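Local coordinates for protein glucose-6-phosphate 1-dehydrogenase (Kluyveromyces lactis, PDB 7E6I) that oxidises glucose 6-phosphate to 6-phosphogluconolactone with NADP(+), the first and probably rate-limiting step of the oxidative pentose phosphate pathway, at residues I128-C133 with E167-L172; E347-F352 with N365-I370; A377-C382 with E397-Y402. All coordinates share one frame; numbering follows the deposited sequence.

Contact 1: residues I128-C133 with E167-L172; sequences IFIDVC and EKLAPL
I130 and K168 meet with their side chains at about a right angle, the isoleucine reaching from its helix toward the other while the lysine runs past it. The contact is made by the tip of I130, whose CD1 lies 3.6 Å from CB of K168; its other branch, CG2, rests 4.0 Å from CD further along the same lysine. Only the aliphatic part of K168 is used here, and its chain bends at chi3 (-115°) beyond the point of contact. The tip of I130 also touches CB of L169 at 4.1 Å. One helical turn further on, C133 faces two leucines and meets each with a different atom. SG, anti to its carbonyl carbon and beside the backbone N (chi1 -78°), is 3.9 Å from L169 CD1, whereas CB is 3.8 Å from L172 CD1. F173, which follows L172, also touches C133. These residues belong to helices 126-139 and 159-169 and the turn after the latter, which form successive beta-alpha-beta crossovers of the Rossmann-type NADP-binding domain, joining strands 117-122, 146-152 and 178-181. No hydrogen bond crosses the interface, and the two segments bury 281 Å² between them. Their cohesion therefore rests on the fit of methyl, methylene and thiol groups, with the charged end of K168 left outside that apolar seam.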
ATOM      1  N   ILE A 128       5.583  13.100  15.095  1.00 47.15           N
ATOM      2  CA  ILE A 128       5.323  12.648  16.452  1.00 45.91           C
ATOM      3  C   ILE A 128       5.847  11.226  16.721  1.00 45.25           C
ATOM      4  O   ILE A 128       6.109  10.903  17.892  1.00 46.15           O
ATOM      5  CB  ILE A 128       3.818  12.790  16.782  1.00 43.92           C
ATOM      6  CG1 ILE A 128       3.423  14.265  16.591  1.00 48.30           C
ATOM      7  CG2 ILE A 128       3.498  12.439  18.223  1.00 41.42           C
ATOM      8  CD1 ILE A 128       2.014  14.528  16.104  1.00 44.07           C
ATOM      9  N   PHE A 129       6.086  10.403  15.678  1.00 45.15           N
ATOM     10  CA  PHE A 129       6.776   9.112  15.819  1.00 44.58           C
ATOM     11  C   PHE A 129       7.981   9.211  16.710  1.00 43.90           C
ATOM     12  O   PHE A 129       8.136   8.435  17.657  1.00 46.29           O
ATOM     13  CB  PHE A 129       7.378   8.554  14.517  1.00 46.33           C
ATOM     14  CG  PHE A 129       6.425   8.155  13.498  1.00 44.11           C
ATOM     15  CD1 PHE A 129       5.079   8.117  13.751  1.00 43.35           C
ATOM     16  CD2 PHE A 129       6.898   7.844  12.238  1.00 44.32           C
ATOM     17  CE1 PHE A 129       4.213   7.770  12.757  1.00 45.93           C
ATOM     18  CE2 PHE A 129       6.039   7.514  11.235  1.00 44.44           C
ATOM     19  CZ  PHE A 129       4.688   7.468  11.492  1.00 46.98           C
ATOM     20  N   ILE A 130       8.917  10.075  16.298  1.00 42.10           N
ATOM     21  CA  ILE A 130      10.245  10.060  16.894  1.00 46.02           C
ATOM     22  C   ILE A 130      10.159  10.408  18.371  1.00 48.84           C
ATOM     23  O   ILE A 130      10.867   9.821  19.205  1.00 48.25           O
ATOM     24  CB  ILE A 130      11.191  11.004  16.127  1.00 44.22           C
ATOM     25  CG1 ILE A 130      11.687  10.333  14.862  1.00 43.53           C
ATOM     26  CG2 ILE A 130      12.418  11.303  16.947  1.00 46.72           C
ATOM     27  CD1 ILE A 130      12.327   8.979  15.104  1.00 47.18           C
ATOM     28  N   ASP A 131       9.279  11.341  18.731  1.00 44.27           N
ATOM     29  CA  ASP A 131       9.082  11.610  20.142  1.00 46.44           C
ATOM     30  C   ASP A 131       8.552  10.372  20.847  1.00 44.44           C
ATOM     31  O   ASP A 131       9.140   9.918  21.834  1.00 46.81           O
ATOM     32  CB  ASP A 131       8.152  12.811  20.335  1.00 50.50           C
ATOM     33  CG  ASP A 131       8.764  14.107  19.825  1.00 55.37           C
ATOM     34  OD1 ASP A 131       9.968  14.081  19.489  1.00 59.00           O
ATOM     35  OD2 ASP A 131       8.059  15.146  19.753  1.00 60.12           O
ATOM     36  N   VAL A 132       7.470   9.783  20.330  1.00 42.74           N
ATOM     37  CA  VAL A 132       6.881   8.621  20.997  1.00 43.41           C
ATOM     38  C   VAL A 132       7.858   7.455  21.025  1.00 43.40           C
ATOM     39  O   VAL A 132       7.960   6.735  22.025  1.00 45.03           O
ATOM     40  CB  VAL A 132       5.559   8.220  20.325  1.00 43.44           C
ATOM     41  CG1 VAL A 132       4.961   6.997  21.034  1.00 40.85           C
ATOM     42  CG2 VAL A 132       4.596   9.395  20.327  1.00 42.45           C
ATOM     43  N   CYS A 133       8.589   7.243  19.932  1.00 42.22           N
ATOM     44  CA  CYS A 133       9.549   6.143  19.908  1.00 43.92           C
ATOM     45  C   CYS A 133      10.631   6.340  20.962  1.00 46.67           C
ATOM     46  O   CYS A 133      10.956   5.409  21.708  1.00 46.31           O
ATOM     47  CB  CYS A 133      10.150   5.998  18.510  1.00 41.84           C
ATOM     48  SG  CYS A 133       9.017   5.161  17.351  1.00 39.61           S
ATOM     49  N   GLU A 167      17.619   7.865  10.596  1.00 39.57           N
ATOM     50  CA  GLU A 167      18.762   8.095  11.476  1.00 39.46           C
ATOM     51  C   GLU A 167      18.316   8.214  12.927  1.00 38.97           C
ATOM     52  O   GLU A 167      19.005   7.744  13.836  1.00 40.35           O
ATOM     53  CB  GLU A 167      19.502   9.358  11.044  1.00 43.82           C
ATOM     54  CG  GLU A 167      20.691   9.102  10.137  1.00 49.33           C
ATOM     55  CD  GLU A 167      21.216  10.376   9.479  1.00 55.44           C
ATOM     56  OE1 GLU A 167      20.931  11.482  10.000  1.00 57.38           O
ATOM     57  OE2 GLU A 167      21.917  10.270   8.442  1.00 55.90           O
ATOM     58  N   LYS A 168      17.163   8.840  13.163  1.00 38.50           N
ATOM     59  CA  LYS A 168      16.660   8.991  14.522  1.00 39.46           C
ATOM     60  C   LYS A 168      15.967   7.727  15.002  1.00 36.97           C
ATOM     61  O   LYS A 168      15.932   7.459  16.206  1.00 40.82           O
ATOM     62  CB  LYS A 168      15.695  10.187  14.600  1.00 39.42           C
ATOM     63  CG  LYS A 168      16.332  11.543  14.293  1.00 39.77           C
ATOM     64  CD  LYS A 168      15.396  12.712  14.599  1.00 45.63           C
ATOM     65  CE  LYS A 168      15.010  13.489  13.344  1.00 49.89           C
ATOM     66  NZ  LYS A 168      14.050  14.601  13.624  1.00 58.79           N
ATOM     67  N   LEU A 169      15.418   6.946  14.082  1.00 35.94           N
ATOM     68  CA  LEU A 169      14.629   5.777  14.447  1.00 34.21           C
ATOM     69  C   LEU A 169      15.512   4.568  14.740  1.00 37.15           C
ATOM     70  O   LEU A 169      15.242   3.813  15.680  1.00 35.14           O
ATOM     71  CB  LEU A 169      13.651   5.480  13.311  1.00 35.35           C
ATOM     72  CG  LEU A 169      12.548   4.456  13.514  1.00 38.03           C
ATOM     73  CD1 LEU A 169      11.962   4.534  14.922  1.00 39.43           C
ATOM     74  CD2 LEU A 169      11.487   4.721  12.469  1.00 36.15           C
ATOM     75  N   ALA A 170      16.579   4.389  13.951  1.00 39.21           N
ATOM     76  CA  ALA A 170      17.417   3.194  14.039  1.00 37.28           C
ATOM     77  C   ALA A 170      18.025   2.933  15.417  1.00 41.23           C
ATOM     78  O   ALA A 170      18.071   1.757  15.823  1.00 40.87           O
ATOM     79  CB  ALA A 170      18.529   3.283  12.984  1.00 34.90           C
ATOM     80  N   PRO A 171      18.539   3.929  16.159  1.00 40.73           N
ATOM     81  CA  PRO A 171      19.043   3.632  17.511  1.00 37.06           C
ATOM     82  C   PRO A 171      17.948   3.314  18.500  1.00 38.00           C
ATOM     83  O   PRO A 171      18.247   2.843  19.601  1.00 39.43           O
ATOM     84  CB  PRO A 171      19.788   4.912  17.904  1.00 34.55           C
ATOM     85  CG  PRO A 171      20.091   5.588  16.605  1.00 40.27           C
ATOM     86  CD  PRO A 171      18.883   5.305  15.761  1.00 37.91           C
ATOM     87  N   LEU A 172      16.688   3.543  18.153  1.00 38.40           N
ATOM     88  CA  LEU A 172      15.600   3.269  19.073  1.00 37.33           C
ATOM     89  C   LEU A 172      15.006   1.887  18.878  1.00 37.84           C
ATOM     90  O   LEU A 172      14.809   1.170  19.860  1.00 36.63           O
ATOM     91  CB  LEU A 172      14.499   4.330  18.930  1.00 36.64           C
ATOM     92  CG  LEU A 172      15.003   5.773  18.894  1.00 39.71           C
ATOM     93  CD1 LEU A 172      13.874   6.788  18.691  1.00 42.14           C
ATOM     94  CD2 LEU A 172      15.756   6.054  20.180  1.00 38.49           C
TER

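Contact 2: residues E347-F352 with N365-I370; sequences EIRIQF and NNELVI
R349 and E367 form a salt bridge across the two strands, with NH1 3.0 Å from OE2. The carboxylate oxygen lies in the guanidinium plane and is approached nearly along its C-O axis, although the two flat groups stand 84° apart. The other terminal nitrogen, NH2, pairs with OE1 of E347, which it meets from above the carboxylate plane, so the arginine links two acids. Each acid has further partners: Y480 hydrogen-bonds OE2 of E367, while K345 and R371 form salt bridges with E347. The second oxygen of E367, OE1, accepts a bond from Q351 NE2 at 3.0 Å, again from above the carboxylate plane; T481 N holds OE1 of that glutamine. The two backbones form an antiparallel ladder in which I348 and I370, then I350 and L368, are hydrogen-bonded pairs, followed by F352 N to N366 O. It joins strands 345-352 and 367-373 within the large mixed sheet of the C-terminal domain, and R349 probably contributes to a second NADP(+) site, as in relatives. Where the strand gives way to loop, N365 ND2 reaches F352 O at 2.9 Å, in the plane of both groups. V369 packs against the charged row: CG2 lies over one guanidinium face, 3.3 Å from R349 NH1, and CG1 is 3.6 Å from E347 CG. The R349 chain bends at chi3 (-71°), which places NE 4.1 Å from V369 CG2. On the opposite face of the sheet, I348 and I370 lie side by side, and L368 CB meets the edge of the F352 ring at CE2, 3.9 Å away.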
ATOM      1  N   GLU A 347      -4.816  -1.653 -11.310  1.00 25.16           N
ATOM      2  CA  GLU A 347      -4.760  -2.721 -12.293  1.00 28.50           C
ATOM      3  C   GLU A 347      -3.326  -2.930 -12.762  1.00 26.86           C
ATOM      4  O   GLU A 347      -2.556  -1.968 -12.904  1.00 23.87           O
ATOM      5  CB  GLU A 347      -5.667  -2.367 -13.479  1.00 30.94           C
ATOM      6  CG  GLU A 347      -6.070  -3.506 -14.325  1.00 32.30           C
ATOM      7  CD  GLU A 347      -7.199  -3.128 -15.276  1.00 39.47           C
ATOM      8  OE1 GLU A 347      -6.892  -2.568 -16.365  1.00 34.90           O
ATOM      9  OE2 GLU A 347      -8.384  -3.396 -14.927  1.00 42.55           O
ATOM     10  N   ILE A 348      -2.994  -4.195 -13.031  1.00 22.38           N
ATOM     11  CA  ILE A 348      -1.726  -4.602 -13.632  1.00 21.66           C
ATOM     12  C   ILE A 348      -2.020  -5.132 -15.024  1.00 21.67           C
ATOM     13  O   ILE A 348      -2.890  -5.989 -15.189  1.00 20.30           O
ATOM     14  CB  ILE A 348      -1.031  -5.696 -12.803  1.00 23.30           C
ATOM     15  CG1 ILE A 348      -0.676  -5.203 -11.405  1.00 19.97           C
ATOM     16  CG2 ILE A 348       0.177  -6.260 -13.558  1.00 20.09           C
ATOM     17  CD1 ILE A 348      -0.577  -6.355 -10.427  1.00 20.29           C
ATOM     18  N   ARG A 349      -1.269  -4.678 -16.019  1.00 22.29           N
ATOM     19  CA  ARG A 349      -1.490  -5.138 -17.389  1.00 21.72           C
ATOM     20  C   ARG A 349      -0.156  -5.557 -17.974  1.00 22.19           C
ATOM     21  O   ARG A 349       0.786  -4.760 -18.013  1.00 22.08           O
ATOM     22  CB  ARG A 349      -2.132  -4.046 -18.246  1.00 24.14           C
ATOM     23  CG  ARG A 349      -2.634  -4.504 -19.610  1.00 28.35           C
ATOM     24  CD  ARG A 349      -3.344  -3.350 -20.315  1.00 33.48           C
ATOM     25  NE  ARG A 349      -4.613  -3.075 -19.655  1.00 34.98           N
ATOM     26  CZ  ARG A 349      -5.728  -3.736 -19.937  1.00 38.59           C
ATOM     27  NH1 ARG A 349      -5.717  -4.680 -20.890  1.00 33.15           N
ATOM     28  NH2 ARG A 349      -6.848  -3.461 -19.271  1.00 35.61           N
ATOM     29  N   ILE A 350      -0.077  -6.794 -18.438  1.00 21.41           N
ATOM     30  CA  ILE A 350       1.154  -7.333 -18.985  1.00 22.29           C
ATOM     31  C   ILE A 350       0.849  -7.832 -20.387  1.00 22.54           C
ATOM     32  O   ILE A 350      -0.063  -8.641 -20.568  1.00 23.26           O
ATOM     33  CB  ILE A 350       1.715  -8.451 -18.094  1.00 20.25           C
ATOM     34  CG1 ILE A 350       2.267  -7.804 -16.824  1.00 21.59           C
ATOM     35  CG2 ILE A 350       2.791  -9.211 -18.837  1.00 19.92           C
ATOM     36  CD1 ILE A 350       2.531  -8.726 -15.718  1.00 23.10           C
ATOM     37  N   GLN A 351       1.561  -7.308 -21.379  1.00 20.71           N
ATOM     38  CA  GLN A 351       1.392  -7.727 -22.762  1.00 23.75           C
ATOM     39  C   GLN A 351       2.560  -8.612 -23.169  1.00 23.55           C
ATOM     40  O   GLN A 351       3.723  -8.255 -22.948  1.00 22.85           O
ATOM     41  CB  GLN A 351       1.304  -6.539 -23.716  1.00 21.38           C
ATOM     42  CG  GLN A 351       0.664  -6.948 -25.012  1.00 25.95           C
ATOM     43  CD  GLN A 351       0.383  -5.795 -25.952  1.00 27.40           C
ATOM     44  OE1 GLN A 351       1.250  -4.980 -26.204  1.00 24.35           O
ATOM     45  NE2 GLN A 351      -0.832  -5.740 -26.487  1.00 27.43           N
ATOM     46  N   PHE A 352       2.251  -9.751 -23.774  1.00 18.44           N
ATOM     47  CA  PHE A 352       3.285 -10.696 -24.170  1.00 25.29           C
ATOM     48  C   PHE A 352       3.663 -10.523 -25.637  1.00 24.72           C
ATOM     49  O   PHE A 352       2.938  -9.916 -26.428  1.00 22.71           O
ATOM     50  CB  PHE A 352       2.822 -12.121 -23.873  1.00 22.07           C
ATOM     51  CG  PHE A 352       2.639 -12.376 -22.403  1.00 22.18           C
ATOM     52  CD1 PHE A 352       3.714 -12.780 -21.616  1.00 20.43           C
ATOM     53  CD2 PHE A 352       1.411 -12.166 -21.792  1.00 21.11           C
ATOM     54  CE1 PHE A 352       3.559 -12.999 -20.254  1.00 19.62           C
ATOM     55  CE2 PHE A 352       1.255 -12.385 -20.428  1.00 20.56           C
ATOM     56  CZ  PHE A 352       2.324 -12.803 -19.664  1.00 17.46           C
ATOM     57  N   ASN A 365      -1.513 -10.383 -29.624  1.00 30.80           N
ATOM     58  CA  ASN A 365      -0.690 -10.674 -28.459  1.00 29.23           C
ATOM     59  C   ASN A 365      -1.535 -11.190 -27.306  1.00 26.89           C
ATOM     60  O   ASN A 365      -2.615 -10.663 -27.024  1.00 27.41           O
ATOM     61  CB  ASN A 365       0.058  -9.419 -28.001  1.00 27.78           C
ATOM     62  CG  ASN A 365       0.833  -8.751 -29.125  1.00 31.74           C
ATOM     63  OD1 ASN A 365       0.254  -8.262 -30.097  1.00 33.96           O
ATOM     64  ND2 ASN A 365       2.148  -8.719 -28.992  1.00 32.16           N
ATOM     65  N   ASN A 366      -1.033 -12.227 -26.637  1.00 22.48           N
ATOM     66  CA  ASN A 366      -1.554 -12.568 -25.327  1.00 23.34           C
ATOM     67  C   ASN A 366      -1.330 -11.429 -24.353  1.00 23.14           C
ATOM     68  O   ASN A 366      -0.388 -10.643 -24.472  1.00 21.71           O
ATOM     69  CB  ASN A 366      -0.891 -13.819 -24.779  1.00 23.53           C
ATOM     70  CG  ASN A 366      -1.121 -14.988 -25.656  1.00 25.23           C
ATOM     71  OD1 ASN A 366      -0.206 -15.475 -26.315  1.00 27.69           O
ATOM     72  ND2 ASN A 366      -2.365 -15.434 -25.715  1.00 25.86           N
ATOM     73  N   GLU A 367      -2.191 -11.384 -23.353  1.00 24.98           N
ATOM     74  CA  GLU A 367      -2.261 -10.265 -22.442  1.00 23.83           C
ATOM     75  C   GLU A 367      -2.788 -10.800 -21.127  1.00 22.56           C
ATOM     76  O   GLU A 367      -3.644 -11.684 -21.113  1.00 24.08           O
ATOM     77  CB  GLU A 367      -3.170  -9.178 -23.015  1.00 22.69           C
ATOM     78  CG  GLU A 367      -2.787  -7.782 -22.639  1.00 28.04           C
ATOM     79  CD  GLU A 367      -3.371  -6.733 -23.595  1.00 32.36           C
ATOM     80  OE1 GLU A 367      -3.119  -6.779 -24.836  1.00 32.52           O
ATOM     81  OE2 GLU A 367      -4.087  -5.854 -23.086  1.00 33.68           O
ATOM     82  N   LEU A 368      -2.250 -10.285 -20.029  1.00 23.29           N
ATOM     83  CA  LEU A 368      -2.673 -10.675 -18.695  1.00 23.23           C
ATOM     84  C   LEU A 368      -3.027  -9.412 -17.938  1.00 23.26           C
ATOM     85  O   LEU A 368      -2.210  -8.489 -17.866  1.00 23.35           O
ATOM     86  CB  LEU A 368      -1.570 -11.443 -17.956  1.00 23.62           C
ATOM     87  CG  LEU A 368      -1.800 -11.665 -16.452  1.00 25.66           C
ATOM     88  CD1 LEU A 368      -2.985 -12.577 -16.247  1.00 25.01           C
ATOM     89  CD2 LEU A 368      -0.538 -12.231 -15.763  1.00 23.52           C
ATOM     90  N   VAL A 369      -4.234  -9.375 -17.375  1.00 22.53           N
ATOM     91  CA  VAL A 369      -4.705  -8.266 -16.559  1.00 22.01           C
ATOM     92  C   VAL A 369      -5.043  -8.797 -15.173  1.00 25.46           C
ATOM     93  O   VAL A 369      -5.785  -9.777 -15.041  1.00 27.99           O
ATOM     94  CB  VAL A 369      -5.924  -7.573 -17.189  1.00 28.87           C
ATOM     95  CG1 VAL A 369      -6.523  -6.568 -16.208  1.00 27.04           C
ATOM     96  CG2 VAL A 369      -5.538  -6.890 -18.502  1.00 23.00           C
ATOM     97  N   ILE A 370      -4.499  -8.158 -14.148  1.00 24.26           N
ATOM     98  CA  ILE A 370      -4.788  -8.481 -12.755  1.00 26.45           C
ATOM     99  C   ILE A 370      -5.456  -7.257 -12.142  1.00 28.28           C
ATOM    100  O   ILE A 370      -4.807  -6.220 -11.967  1.00 26.52           O
ATOM    101  CB  ILE A 370      -3.513  -8.860 -11.985  1.00 25.33           C
ATOM    102  CG1 ILE A 370      -2.784  -9.991 -12.710  1.00 24.73           C
ATOM    103  CG2 ILE A 370      -3.829  -9.240 -10.545  1.00 22.24           C
ATOM    104  CD1 ILE A 370      -1.359 -10.112 -12.306  1.00 25.12           C
TER

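Contact 3: residues A377-C382 with E397-Y402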
ATOM      1  N   ALA A 377      -9.851  -9.748  -9.765  1.00 36.48           N
ATOM      2  CA  ALA A 377     -10.013 -10.685 -10.867  1.00 39.21           C
ATOM      3  C   ALA A 377      -8.702 -10.818 -11.627  1.00 37.95           C
ATOM      4  O   ALA A 377      -7.810  -9.968 -11.527  1.00 32.71           O
ATOM      5  CB  ALA A 377     -11.128 -10.245 -11.817  1.00 41.29           C
ATOM      6  N   ILE A 378      -8.605 -11.901 -12.396  1.00 38.31           N
ATOM      7  CA  ILE A 378      -7.520 -12.106 -13.345  1.00 34.74           C
ATOM      8  C   ILE A 378      -8.132 -12.435 -14.698  1.00 34.11           C
ATOM      9  O   ILE A 378      -9.042 -13.265 -14.780  1.00 38.22           O
ATOM     10  CB  ILE A 378      -6.571 -13.220 -12.875  1.00 34.73           C
ATOM     11  CG1 ILE A 378      -5.844 -12.769 -11.610  1.00 36.19           C
ATOM     12  CG2 ILE A 378      -5.585 -13.576 -13.967  1.00 31.43           C
ATOM     13  CD1 ILE A 378      -5.322 -13.912 -10.782  1.00 45.60           C
ATOM     14  N   TYR A 379      -7.658 -11.772 -15.752  1.00 29.06           N
ATOM     15  CA  TYR A 379      -8.141 -12.003 -17.109  1.00 31.07           C
ATOM     16  C   TYR A 379      -6.967 -12.329 -18.018  1.00 30.14           C
ATOM     17  O   TYR A 379      -5.909 -11.699 -17.924  1.00 28.09           O
ATOM     18  CB  TYR A 379      -8.880 -10.782 -17.677  1.00 34.11           C
ATOM     19  CG  TYR A 379      -9.947 -10.237 -16.772  1.00 38.56           C
ATOM     20  CD1 TYR A 379     -11.178 -10.867 -16.676  1.00 44.17           C
ATOM     21  CD2 TYR A 379      -9.722  -9.106 -15.998  1.00 35.53           C
ATOM     22  CE1 TYR A 379     -12.171 -10.382 -15.842  1.00 46.30           C
ATOM     23  CE2 TYR A 379     -10.697  -8.624 -15.150  1.00 38.02           C
ATOM     24  CZ  TYR A 379     -11.924  -9.264 -15.082  1.00 45.59           C
ATOM     25  OH  TYR A 379     -12.924  -8.805 -14.252  1.00 46.27           O
ATOM     26  N   LEU A 380      -7.158 -13.304 -18.900  1.00 27.85           N
ATOM     27  CA  LEU A 380      -6.141 -13.692 -19.870  1.00 27.91           C
ATOM     28  C   LEU A 380      -6.742 -13.604 -21.262  1.00 31.25           C
ATOM     29  O   LEU A 380      -7.758 -14.246 -21.547  1.00 31.25           O
ATOM     30  CB  LEU A 380      -5.625 -15.106 -19.613  1.00 29.41           C
ATOM     31  CG  LEU A 380      -4.882 -15.391 -18.303  1.00 31.24           C
ATOM     32  CD1 LEU A 380      -5.882 -15.660 -17.224  1.00 33.81           C
ATOM     33  CD2 LEU A 380      -3.938 -16.591 -18.432  1.00 31.09           C
ATOM     34  N   LYS A 381      -6.122 -12.805 -22.115  1.00 27.50           N
ATOM     35  CA  LYS A 381      -6.485 -12.776 -23.516  1.00 26.30           C
ATOM     36  C   LYS A 381      -5.793 -13.951 -24.200  1.00 28.62           C
ATOM     37  O   LYS A 381      -4.558 -14.048 -24.176  1.00 25.03           O
ATOM     38  CB  LYS A 381      -6.071 -11.441 -24.121  1.00 23.43           C
ATOM     39  CG  LYS A 381      -6.609 -11.205 -25.508  1.00 24.93           C
ATOM     40  CD  LYS A 381      -6.598  -9.748 -25.826  1.00 25.94           C
ATOM     41  CE  LYS A 381      -6.696  -9.518 -27.293  1.00 29.24           C
ATOM     42  NZ  LYS A 381      -5.975  -8.278 -27.624  1.00 34.66           N
ATOM     43  N   CYS A 382      -6.579 -14.857 -24.775  1.00 28.20           N
ATOM     44  CA  CYS A 382      -6.044 -16.086 -25.347  1.00 29.73           C
ATOM     45  C   CYS A 382      -6.519 -16.242 -26.784  1.00 31.22           C
ATOM     46  O   CYS A 382      -7.388 -15.511 -27.269  1.00 31.54           O
ATOM     47  CB  CYS A 382      -6.449 -17.321 -24.538  1.00 27.18           C
ATOM     48  SG  CYS A 382      -5.871 -17.305 -22.823  1.00 33.47           S
ATOM     49  N   GLU A 397     -11.364 -14.263 -24.038  1.00 44.00           N
ATOM     50  CA  GLU A 397     -11.060 -13.719 -22.721  1.00 41.36           C
ATOM     51  C   GLU A 397     -11.401 -14.760 -21.663  1.00 43.72           C
ATOM     52  O   GLU A 397     -12.570 -15.106 -21.491  1.00 46.78           O
ATOM     53  CB  GLU A 397     -11.855 -12.444 -22.467  1.00 51.37           C
ATOM     54  CG  GLU A 397     -11.006 -11.206 -22.303  1.00 58.99           C
ATOM     55  CD  GLU A 397     -11.809 -10.020 -21.807  1.00 66.66           C
ATOM     56  OE1 GLU A 397     -12.115  -9.126 -22.632  1.00 69.28           O
ATOM     57  OE2 GLU A 397     -12.134  -9.991 -20.592  1.00 62.26           O
ATOM     58  N   LEU A 398     -10.391 -15.253 -20.950  1.00 38.61           N
ATOM     59  CA  LEU A 398     -10.615 -16.170 -19.843  1.00 38.63           C
ATOM     60  C   LEU A 398     -10.794 -15.385 -18.551  1.00 38.99           C
ATOM     61  O   LEU A 398      -9.965 -14.537 -18.214  1.00 34.97           O
ATOM     62  CB  LEU A 398      -9.455 -17.153 -19.715  1.00 37.31           C
ATOM     63  CG  LEU A 398      -9.350 -18.175 -20.853  1.00 41.00           C
ATOM     64  CD1 LEU A 398      -8.424 -19.341 -20.459  1.00 36.46           C
ATOM     65  CD2 LEU A 398     -10.739 -18.672 -21.280  1.00 39.83           C
ATOM     66  N   ASP A 399     -11.886 -15.668 -17.848  1.00 49.60           N
ATOM     67  CA  ASP A 399     -12.269 -14.991 -16.614  1.00 48.16           C
ATOM     68  C   ASP A 399     -11.917 -15.873 -15.425  1.00 48.55           C
ATOM     69  O   ASP A 399     -12.477 -16.961 -15.270  1.00 50.14           O
ATOM     70  CB  ASP A 399     -13.771 -14.726 -16.584  1.00 54.03           C
ATOM     71  CG  ASP A 399     -14.119 -13.298 -16.845  1.00 63.86           C
ATOM     72  OD1 ASP A 399     -13.336 -12.636 -17.562  1.00 67.56           O
ATOM     73  OD2 ASP A 399     -15.182 -12.839 -16.349  1.00 68.45           O
ATOM     74  N   LEU A 400     -11.025 -15.400 -14.576  1.00 47.29           N
ATOM     75  CA  LEU A 400     -10.814 -16.011 -13.274  1.00 51.11           C
ATOM     76  C   LEU A 400     -11.311 -15.028 -12.217  1.00 55.16           C
ATOM     77  O   LEU A 400     -10.540 -14.420 -11.468  1.00 52.41           O
ATOM     78  CB  LEU A 400      -9.355 -16.370 -13.084  1.00 41.72           C
ATOM     79  CG  LEU A 400      -8.803 -17.607 -13.776  1.00 45.54           C
ATOM     80  CD1 LEU A 400      -9.039 -17.588 -15.268  1.00 43.21           C
ATOM     81  CD2 LEU A 400      -7.321 -17.652 -13.509  1.00 43.01           C
ATOM     82  N   THR A 401     -12.624 -14.829 -12.203  1.00 59.88           N
ATOM     83  CA  THR A 401     -13.222 -13.934 -11.225  1.00 64.48           C
ATOM     84  C   THR A 401     -13.105 -14.570  -9.851  1.00 71.02           C
ATOM     85  O   THR A 401     -13.505 -15.722  -9.647  1.00 71.88           O
ATOM     86  CB  THR A 401     -14.685 -13.641 -11.575  1.00 68.06           C
ATOM     87  OG1 THR A 401     -14.763 -12.417 -12.323  1.00 63.57           O
ATOM     88  CG2 THR A 401     -15.542 -13.508 -10.314  1.00 75.06           C
ATOM     89  N   TYR A 402     -12.517 -13.831  -8.918  1.00 68.96           N
ATOM     90  CA  TYR A 402     -12.295 -14.381  -7.594  1.00 72.78           C
ATOM     91  C   TYR A 402     -13.528 -14.295  -6.706  1.00 80.32           C
ATOM     92  O   TYR A 402     -13.532 -14.901  -5.629  1.00 82.28           O
ATOM     93  CB  TYR A 402     -11.107 -13.674  -6.942  1.00 72.83           C
ATOM     94  CG  TYR A 402      -9.784 -14.386  -7.191  1.00 74.38           C
ATOM     95  CD1 TYR A 402      -9.015 -14.111  -8.322  1.00 62.95           C
ATOM     96  CD2 TYR A 402      -9.332 -15.365  -6.317  1.00 74.44           C
ATOM     97  CE1 TYR A 402      -7.806 -14.781  -8.548  1.00 65.50           C
ATOM     98  CE2 TYR A 402      -8.137 -16.014  -6.528  1.00 74.37           C
ATOM     99  CZ  TYR A 402      -7.373 -15.738  -7.640  1.00 71.60           C
ATOM    100  OH  TYR A 402      -6.181 -16.427  -7.815  1.00 69.96           O
TER
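Y379 and D399 lie side by side and point the same way, the carboxylate set against the edge of the ring with the two planes 52° apart. OD1 is placed 2.9 Å from the ring carbon CD1, suspiciously short for such a pair, so the exact distance is doubtful. The tyrosine's CG stands beside the backbone N (chi1 -51°), from where the ring extends alongside D399, and its side chain also touches V369 of the next strand. An alanine here would probably leave D399 OD1 without the ring edge it rests on and open a gap beside V369. On the other face of the sheet the contacts are apolar and diagonal. CD1 of I378 meets the edge of the Y402 ring at CE1, 3.5 Å away, L380 and L400 touch through their CD1 methyls at 4.2 Å, and SG of C382 lies 4.0 Å from L398 CD1. The backbone sets the register, pairing L380 with L398 by two hydrogen bonds and I378 with L400 by a sound bond from L400 N and a weak one from I378 N to L400 O, at 3.3 Å. This is a beta hairpin, and Y379 to K381 with D399 to T401 probably help form a second NADP(+) site, as in relatives; E397 OE1 hydrogen-bonds a Tris molecule, probably from the crystallisation liquor. Strand 393-401 is one of the two edge strands of the mixed sheet within this chain, strand 377-385 pairs on its inner side with strand 367-373, and Y402 leads into helix 403-406, where its ring meets that of Y406.

In the fold
Along the chain the three contacts follow in series, each closing before the next opens. Contact 1 lies in the NADP-binding domain, with its centre about 42 Å from that of contact 2 and about 46 Å from that of contact 3, across the centre of the chain. Contacts 2 and 3 are only about 10 Å apart between centres and share the mixed sheet of the C-terminal domain: strands 345-352, 367-373, 377-385 and 393-401 are consecutive neighbours there. They are joined directly through a probable hydrogen bond from Y379 N to V369 O, 2.8 Å. The three contacts illustrate a two-domain dehydrogenase, with a Rossmann-type unit on one side and, on the other, a continuous sheet that probably carries the second NADP(+) site.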